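Local structure of blue (Type 1) copper domain protein (Nitrosopumilus maritimus, 5FC9) at residues 43-48 / 57-62; 70-75 / 90-95. The protein is a purple cupredoxin whose plastocyanin/azurin-like domain binds copper in an open mononuclear type 1 site and probably transfers electrons. All blocks are in the same frame, centred on the assembly; numbering follows the deposited sequence.

Overall arrangement
Contact 1 (43-48 with 57-62) and contact 2 (70-75 with 90-95) follow each other along the chain, the first closing before the second opens. Their centres are about 14 Å apart in one cupredoxin beta sandwich. Within this chain, strands 45-47 and 89-94 belong to the same four-stranded sheet, with 45-47 at its edge. Strand 67-72 is an outer strand of the three-stranded sheet. Phe57 of contact 1 connects the two contacts: its CB lies 3.5 Å from CG of His70, and its ring meets that of Phe72 edge-to-face. Through Phe57 the packing of contact 1, near the copper ligands at Asn43, runs on into contact 2. Both contacts also touch a second subunit.

Contact 1 of 2, residues 43-48 / 57-62; sequences NIQSID and FNSPPL
Ser46 lays its CB over one face of the Phe57 ring, 3.8 Å from the centroid, in a CH-pi contact. Ile44 CG2 meets the edge of the same ring, in its plane, at 4.0 Å from CD2. Ser46 OG, between its own backbone N and carbonyl carbon (chi1 44°), accepts a bond from Phe57 N at 3.1 Å; it also bonds to Ile54 O. Ser59 OG lies between its own backbone N and carbonyl carbon (chi1 85°). From there it accepts Ile44 N at 2.8 Å and donates to Pro60 O at 2.7 Å, so two hydrogen bonds hold the hydroxyl. The two chains run antiparallel here, Gln45 pairing with Asn58 as a non-hydrogen-bonded pair. Residues 57-62 run alongside 43-46, at edge strand 45-47 of the cupredoxin sandwich. Asn43, next to the copper ligand His42, uses ND2 to bond Ser83 OG in the loop after Cys82. The side chains of Gln45 and Asn58 cross at about a right angle, with amide planes 41° apart. Asn58 ND2 donates to Gln45 OE1 at 2.9 Å, while Gln45 NE2 makes a weak bond to Ser59 O at 3.1 Å.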
ATOM      1  N   ASN A  43       7.195 -18.935   2.491  1.00 15.82           N
ATOM      2  CA  ASN A  43       8.493 -19.570   2.311  1.00 15.62           C
ATOM      3  C   ASN A  43       9.592 -18.541   2.533  1.00 15.18           C
ATOM      4  O   ASN A  43       9.328 -17.346   2.705  1.00 15.66           O
ATOM      5  CB  ASN A  43       8.602 -20.245   0.929  1.00 16.84           C
ATOM      6  CG  ASN A  43       8.422 -19.276  -0.218  1.00 18.45           C
ATOM      7  OD1 ASN A  43       9.140 -18.291  -0.325  1.00 18.51           O
ATOM      8  ND2 ASN A  43       7.461 -19.553  -1.082  1.00 25.88           N
ATOM      9  N   ILE A  44      10.827 -19.029   2.586  1.00 15.02           N
ATOM     10  CA  ILE A  44      11.989 -18.195   2.827  1.00 16.38           C
ATOM     11  C   ILE A  44      12.969 -18.430   1.685  1.00 17.25           C
ATOM     12  O   ILE A  44      13.471 -19.538   1.520  1.00 17.76           O
ATOM     13  CB  ILE A  44      12.657 -18.522   4.184  1.00 16.11           C
ATOM     14  CG1 ILE A  44      11.701 -18.212   5.351  1.00 16.57           C
ATOM     15  CG2 ILE A  44      13.970 -17.763   4.334  1.00 18.09           C
ATOM     16  CD1 ILE A  44      11.320 -16.750   5.475  1.00 18.93           C
ATOM     17  N   GLN A  45      13.226 -17.400   0.881  1.00 15.53           N
ATOM     18  CA  GLN A  45      14.164 -17.534  -0.241  1.00 14.31           C
ATOM     19  C   GLN A  45      15.203 -16.432  -0.226  1.00 15.85           C
ATOM     20  O   GLN A  45      14.861 -15.248  -0.215  1.00 17.46           O
ATOM     21  CB  GLN A  45      13.426 -17.488  -1.583  1.00 15.71           C
ATOM     22  CG  GLN A  45      12.222 -18.388  -1.682  1.00 15.92           C
ATOM     23  CD  GLN A  45      12.597 -19.833  -1.771  1.00 23.41           C
ATOM     24  OE1 GLN A  45      13.610 -20.179  -2.370  1.00 21.53           O
ATOM     25  NE2 GLN A  45      11.785 -20.698  -1.172  1.00 25.69           N
ATOM     26  N   SER A  46      16.474 -16.812  -0.283  1.00 15.58           N
ATOM     27  CA  SER A  46      17.543 -15.832  -0.450  1.00 15.28           C
ATOM     28  C   SER A  46      17.397 -15.161  -1.820  1.00 15.44           C
ATOM     29  O   SER A  46      17.065 -15.822  -2.809  1.00 16.15           O
ATOM     30  CB  SER A  46      18.911 -16.511  -0.303  1.00 16.73           C
ATOM     31  OG  SER A  46      18.916 -17.732  -1.014  1.00 14.94           O
ATOM     32  N   ILE A  47      17.590 -13.842  -1.863  1.00 16.57           N
ATOM     33  CA  ILE A  47      17.420 -13.094  -3.112  1.00 16.35           C
ATOM     34  C   ILE A  47      18.591 -12.175  -3.386  1.00 17.77           C
ATOM     35  O   ILE A  47      19.352 -11.837  -2.473  1.00 18.76           O
ATOM     36  CB  ILE A  47      16.140 -12.228  -3.111  1.00 17.44           C
ATOM     37  CG1 ILE A  47      16.122 -11.288  -1.899  1.00 17.95           C
ATOM     38  CG2 ILE A  47      14.916 -13.109  -3.179  1.00 16.57           C
ATOM     39  CD1 ILE A  47      15.124 -10.109  -2.045  1.00 19.24           C
ATOM     40  N   ASP A  48      18.712 -11.770  -4.651  1.00 20.45           N
ATOM     41  CA  ASP A  48      19.675 -10.745  -5.068  1.00 24.04           C
ATOM     42  C   ASP A  48      19.039  -9.361  -5.051  1.00 25.50           C
ATOM     43  O   ASP A  48      17.887  -9.216  -4.658  1.00 25.50           O
ATOM     44  CB  ASP A  48      20.259 -11.058  -6.468  1.00 22.83           C
ATOM     45  CG  ASP A  48      19.205 -11.074  -7.597  1.00 24.23           C
ATOM     46  OD1 ASP A  48      18.110 -10.485  -7.464  1.00 23.52           O
ATOM     47  OD2 ASP A  48      19.488 -11.679  -8.661  1.00 25.81           O
ATOM     48  N   PHE A  57      19.846 -20.098   0.723  1.00 16.45           N
ATOM     49  CA  PHE A  57      18.927 -20.721   1.671  1.00 17.68           C
ATOM     50  C   PHE A  57      17.516 -20.539   1.136  1.00 16.40           C
ATOM     51  O   PHE A  57      17.059 -19.424   0.864  1.00 16.88           O
ATOM     52  CB  PHE A  57      19.099 -20.177   3.105  1.00 17.66           C
ATOM     53  CG  PHE A  57      19.047 -18.678   3.228  1.00 15.71           C
ATOM     54  CD1 PHE A  57      20.167 -17.900   2.985  1.00 17.59           C
ATOM     55  CD2 PHE A  57      17.871 -18.047   3.625  1.00 15.61           C
ATOM     56  CE1 PHE A  57      20.122 -16.526   3.123  1.00 16.56           C
ATOM     57  CE2 PHE A  57      17.821 -16.677   3.769  1.00 17.20           C
ATOM     58  CZ  PHE A  57      18.939 -15.911   3.510  1.00 16.31           C
ATOM     59  N   ASN A  58      16.860 -21.668   0.924  1.00 16.18           N
ATOM     60  CA  ASN A  58      15.639 -21.722   0.149  1.00 17.99           C
ATOM     61  C   ASN A  58      14.735 -22.799   0.712  1.00 20.70           C
ATOM     62  O   ASN A  58      14.973 -23.995   0.532  1.00 19.25           O
ATOM     63  CB  ASN A  58      15.939 -22.000  -1.323  1.00 16.45           C
ATOM     64  CG  ASN A  58      16.974 -21.051  -1.899  1.00 17.49           C
ATOM     65  OD1 ASN A  58      18.181 -21.275  -1.756  1.00 18.17           O
ATOM     66  ND2 ASN A  58      16.510 -19.989  -2.565  1.00 17.42           N
ATOM     67  N   SER A  59      13.689 -22.355   1.397  1.00 20.39           N
ATOM     68  CA  SER A  59      12.829 -23.259   2.142  1.00 18.27           C
ATOM     69  C   SER A  59      11.772 -23.920   1.277  1.00 18.08           C
ATOM     70  O   SER A  59      11.410 -23.429   0.202  1.00 20.62           O
ATOM     71  CB  SER A  59      12.152 -22.495   3.289  1.00 16.93           C
ATOM     72  OG  SER A  59      10.980 -21.865   2.806  1.00 16.55           O
ATOM     73  N   PRO A  60      11.257 -25.063   1.744  1.00 20.08           N
ATOM     74  CA  PRO A  60      10.014 -25.582   1.184  1.00 21.84           C
ATOM     75  C   PRO A  60       8.862 -24.672   1.610  1.00 19.55           C
ATOM     76  O   PRO A  60       9.081 -23.776   2.430  1.00 20.47           O
ATOM     77  CB  PRO A  60       9.885 -26.976   1.826  1.00 23.81           C
ATOM     78  CG  PRO A  60      11.185 -27.245   2.478  1.00 24.60           C
ATOM     79  CD  PRO A  60      11.774 -25.921   2.819  1.00 22.57           C
ATOM     80  N   PRO A  61       7.653 -24.902   1.080  1.00 22.58           N
ATOM     81  CA  PRO A  61       6.515 -24.183   1.657  1.00 22.08           C
ATOM     82  C   PRO A  61       6.431 -24.479   3.153  1.00 21.16           C
ATOM     83  O   PRO A  61       6.571 -25.643   3.559  1.00 20.64           O
ATOM     84  CB  PRO A  61       5.309 -24.754   0.910  1.00 23.50           C
ATOM     85  CG  PRO A  61       5.871 -25.376  -0.330  1.00 27.23           C
ATOM     86  CD  PRO A  61       7.244 -25.841   0.021  1.00 22.13           C
ATOM     87  N   LEU A  62       6.252 -23.433   3.954  1.00 18.39           N
ATOM     88  CA  LEU A  62       6.116 -23.561   5.398  1.00 15.61           C
ATOM     89  C   LEU A  62       4.652 -23.448   5.772  1.00 17.18           C
ATOM     90  O   LEU A  62       4.056 -22.372   5.641  1.00 17.57           O
ATOM     91  CB  LEU A  62       6.916 -22.487   6.130  1.00 16.23           C
ATOM     92  CG  LEU A  62       8.393 -22.420   5.738  1.00 18.10           C
ATOM     93  CD1 LEU A  62       9.088 -21.251   6.428  1.00 20.74           C
ATOM     94  CD2 LEU A  62       9.065 -23.735   6.096  1.00 21.59           C
TER

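Contact 2 of 2, residues 70-75 / 90-95; sequences HVFEEE and GLVTVS
Glu74 O rests against Val94 CG1 at 3.4 Å and accepts a hydrogen bond from Tyr78 OH. Next to it, Glu75 CA comes 3.3 Å from Val94 O in a CA-H...O contact. Further in, the contact is aromatic and aliphatic. The Phe72 ring lies between two groups: His70 CD2 stands over the centre of one face, 3.6 Å above the plane, and Val92 CG1 over the centre of the opposite face. Phe72 and Val92 reach toward each other, tip to tip. Val92 CG1, anti to the backbone N (chi1 178°), is the methyl that meets the ring, 3.8 Å from its centroid, in a CH-pi contact. Val94 CG2 approaches the ring obliquely and lies 3.8 Å from CD2 of Phe72. An alanine at Phe72 would lose the ring and would probably leave a gap between His70 CD2 and Val92 CG1. The packing joins strand 67-72 in one sheet of the sandwich to strand 89-94 in the other, with Trp34 and Ile26 touching both Phe72 and Val92. His70 has been seen to bind a second copper in this protein, though none is bound to it in this chain. At the outer end Glu75 CG lies 3.5 Å from Ser95 O of the C-terminal carboxylate. The two carboxylates would probably repel mildly. No hydrogen bond is found between the two segments, so the contact rests on apolar packing and the CH-pi contact with Phe72.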
ATOM      1  N   HIS A  70      18.777 -22.682   8.662  1.00 18.65           N
ATOM      2  CA  HIS A  70      19.981 -22.562   7.840  1.00 20.43           C
ATOM      3  C   HIS A  70      21.186 -22.161   8.687  1.00 19.50           C
ATOM      4  O   HIS A  70      21.095 -21.270   9.540  1.00 21.13           O
ATOM      5  CB  HIS A  70      19.769 -21.546   6.718  1.00 20.93           C
ATOM      6  CG  HIS A  70      20.939 -21.412   5.792  1.00 18.84           C
ATOM      7  ND1 HIS A  70      21.260 -22.373   4.858  1.00 22.07           N
ATOM      8  CD2 HIS A  70      21.852 -20.423   5.645  1.00 21.27           C
ATOM      9  CE1 HIS A  70      22.325 -21.984   4.179  1.00 21.93           C
ATOM     10  NE2 HIS A  70      22.706 -20.806   4.638  1.00 22.47           N
ATOM     11  N   VAL A  71      22.322 -22.819   8.448  1.00 22.17           N
ATOM     12  CA  VAL A  71      23.554 -22.447   9.129  1.00 23.56           C
ATOM     13  C   VAL A  71      24.319 -21.410   8.310  1.00 21.02           C
ATOM     14  O   VAL A  71      24.659 -21.656   7.156  1.00 23.74           O
ATOM     15  CB  VAL A  71      24.464 -23.672   9.390  1.00 27.32           C
ATOM     16  CG1 VAL A  71      25.687 -23.248  10.180  1.00 31.29           C
ATOM     17  CG2 VAL A  71      23.700 -24.757  10.136  1.00 26.15           C
ATOM     18  N   PHE A  72      24.578 -20.254   8.916  1.00 23.15           N
ATOM     19  CA  PHE A  72      25.295 -19.173   8.247  1.00 28.16           C
ATOM     20  C   PHE A  72      26.784 -19.220   8.594  1.00 28.36           C
ATOM     21  O   PHE A  72      27.178 -18.835   9.692  1.00 31.28           O
ATOM     22  CB  PHE A  72      24.703 -17.813   8.635  1.00 24.62           C
ATOM     23  CG  PHE A  72      23.401 -17.504   7.955  1.00 23.56           C
ATOM     24  CD1 PHE A  72      22.201 -17.944   8.490  1.00 20.69           C
ATOM     25  CD2 PHE A  72      23.376 -16.764   6.782  1.00 23.14           C
ATOM     26  CE1 PHE A  72      20.993 -17.653   7.863  1.00 19.99           C
ATOM     27  CE2 PHE A  72      22.176 -16.477   6.150  1.00 22.49           C
ATOM     28  CZ  PHE A  72      20.983 -16.925   6.695  1.00 20.36           C
ATOM     29  N   GLU A  73      27.601 -19.679   7.652  1.00 37.64           N
ATOM     30  CA  GLU A  73      29.027 -19.882   7.906  1.00 42.50           C
ATOM     31  C   GLU A  73      29.911 -18.788   7.301  1.00 43.80           C
ATOM     32  O   GLU A  73      31.129 -18.819   7.486  1.00 43.19           O
ATOM     33  CB  GLU A  73      29.479 -21.239   7.364  1.00 47.95           C
ATOM     34  CG  GLU A  73      28.887 -22.446   8.068  1.00 47.20           C
ATOM     35  CD  GLU A  73      28.604 -23.578   7.094  1.00 50.59           C
ATOM     36  OE1 GLU A  73      28.234 -23.278   5.942  1.00 50.61           O
ATOM     37  OE2 GLU A  73      28.765 -24.751   7.481  1.00 58.24           O
ATOM     38  N   GLU A  74      29.326 -17.854   6.552  1.00 39.41           N
ATOM     39  CA  GLU A  74      30.106 -16.742   6.018  1.00 38.84           C
ATOM     40  C   GLU A  74      29.578 -15.404   6.517  1.00 38.00           C
ATOM     41  O   GLU A  74      28.363 -15.204   6.581  1.00 33.46           O
ATOM     42  CB  GLU A  74      30.100 -16.742   4.488  1.00 42.13           C
ATOM     43  CG  GLU A  74      30.785 -17.904   3.775  1.00 46.26           C
ATOM     44  CD  GLU A  74      30.182 -19.262   4.083  1.00 50.10           C
ATOM     45  OE1 GLU A  74      29.069 -19.539   3.594  1.00 51.95           O
ATOM     46  OE2 GLU A  74      30.839 -20.067   4.773  1.00 54.79           O
ATOM     47  N   GLU A  75      30.483 -14.489   6.859  1.00 32.41           N
ATOM     48  CA  GLU A  75      30.085 -13.119   7.153  1.00 32.20           C
ATOM     49  C   GLU A  75      29.461 -12.482   5.911  1.00 30.53           C
ATOM     50  O   GLU A  75      29.772 -12.870   4.776  1.00 30.99           O
ATOM     51  CB  GLU A  75      31.281 -12.290   7.639  1.00 35.58           C
ATOM     52  CG  GLU A  75      31.952 -12.814   8.912  1.00 40.51           C
ATOM     53  CD  GLU A  75      33.044 -13.857   8.653  1.00 50.02           C
ATOM     54  OE1 GLU A  75      33.071 -14.472   7.561  1.00 42.21           O
ATOM     55  OE2 GLU A  75      33.867 -14.068   9.568  1.00 57.49           O
ATOM     56  N   GLY A  90      13.427  -9.459   4.351  1.00 14.87           N
ATOM     57  CA  GLY A  90      14.179  -9.306   5.580  1.00 15.02           C
ATOM     58  C   GLY A  90      15.669  -9.506   5.365  1.00 16.45           C
ATOM     59  O   GLY A  90      16.112  -9.762   4.244  1.00 15.41           O
ATOM     60  N   LEU A  91      16.422  -9.374   6.449  1.00 17.02           N
ATOM     61  CA  LEU A  91      17.874  -9.493   6.426  1.00 18.38           C
ATOM     62  C   LEU A  91      18.390 -10.421   7.504  1.00 17.06           C
ATOM     63  O   LEU A  91      17.846 -10.486   8.605  1.00 17.43           O
ATOM     64  CB  LEU A  91      18.534  -8.128   6.620  1.00 18.95           C
ATOM     65  CG  LEU A  91      18.148  -7.013   5.664  1.00 22.06           C
ATOM     66  CD1 LEU A  91      18.793  -5.741   6.137  1.00 26.61           C
ATOM     67  CD2 LEU A  91      18.664  -7.360   4.303  1.00 26.60           C
ATOM     68  N   VAL A  92      19.480 -11.113   7.183  1.00 19.22           N
ATOM     69  CA  VAL A  92      20.326 -11.747   8.184  1.00 19.14           C
ATOM     70  C   VAL A  92      21.714 -11.135   8.035  1.00 18.80           C
ATOM     71  O   VAL A  92      22.303 -11.187   6.955  1.00 20.90           O
ATOM     72  CB  VAL A  92      20.399 -13.272   8.010  1.00 17.99           C
ATOM     73  CG1 VAL A  92      21.328 -13.894   9.055  1.00 19.55           C
ATOM     74  CG2 VAL A  92      19.016 -13.895   8.084  1.00 18.47           C
ATOM     75  N   THR A  93      22.208 -10.533   9.108  1.00 18.96           N
ATOM     76  CA  THR A  93      23.500  -9.870   9.074  1.00 22.17           C
ATOM     77  C   THR A  93      24.485 -10.666   9.909  1.00 22.51           C
ATOM     78  O   THR A  93      24.361 -10.732  11.134  1.00 23.04           O
ATOM     79  CB  THR A  93      23.402  -8.428   9.583  1.00 24.40           C
ATOM     80  OG1 THR A  93      22.512  -7.691   8.733  1.00 22.57           O
ATOM     81  CG2 THR A  93      24.776  -7.762   9.568  1.00 24.94           C
ATOM     82  N   VAL A  94      25.449 -11.271   9.222  1.00 24.87           N
ATOM     83  CA  VAL A  94      26.408 -12.174   9.828  1.00 24.69           C
ATOM     84  C   VAL A  94      27.768 -11.497   9.951  1.00 29.12           C
ATOM     85  O   VAL A  94      28.319 -11.015   8.957  1.00 31.22           O
ATOM     86  CB  VAL A  94      26.543 -13.454   9.004  1.00 25.39           C
ATOM     87  CG1 VAL A  94      27.400 -14.463   9.746  1.00 30.44           C
ATOM     88  CG2 VAL A  94      25.165 -14.038   8.703  1.00 23.84           C
ATOM     89  N   SER A  95      28.305 -11.452  11.165  1.00 30.63           N
ATOM     90  CA  SER A  95      29.608 -10.831  11.382  1.00 31.99           C
ATOM     91  C   SER A  95      30.551 -11.750  12.160  1.00 39.14           C
ATOM     92  O   SER A  95      31.764 -11.540  12.159  1.00 43.84           O
ATOM     93  CB  SER A  95      29.447  -9.495  12.109  1.00 36.20           C
ATOM     94  OG  SER A  95      28.681  -9.640  13.287  1.00 43.15           O
ATOM     95  OXT SER A  95      30.136 -12.723  12.795  1.00 33.41           O
TER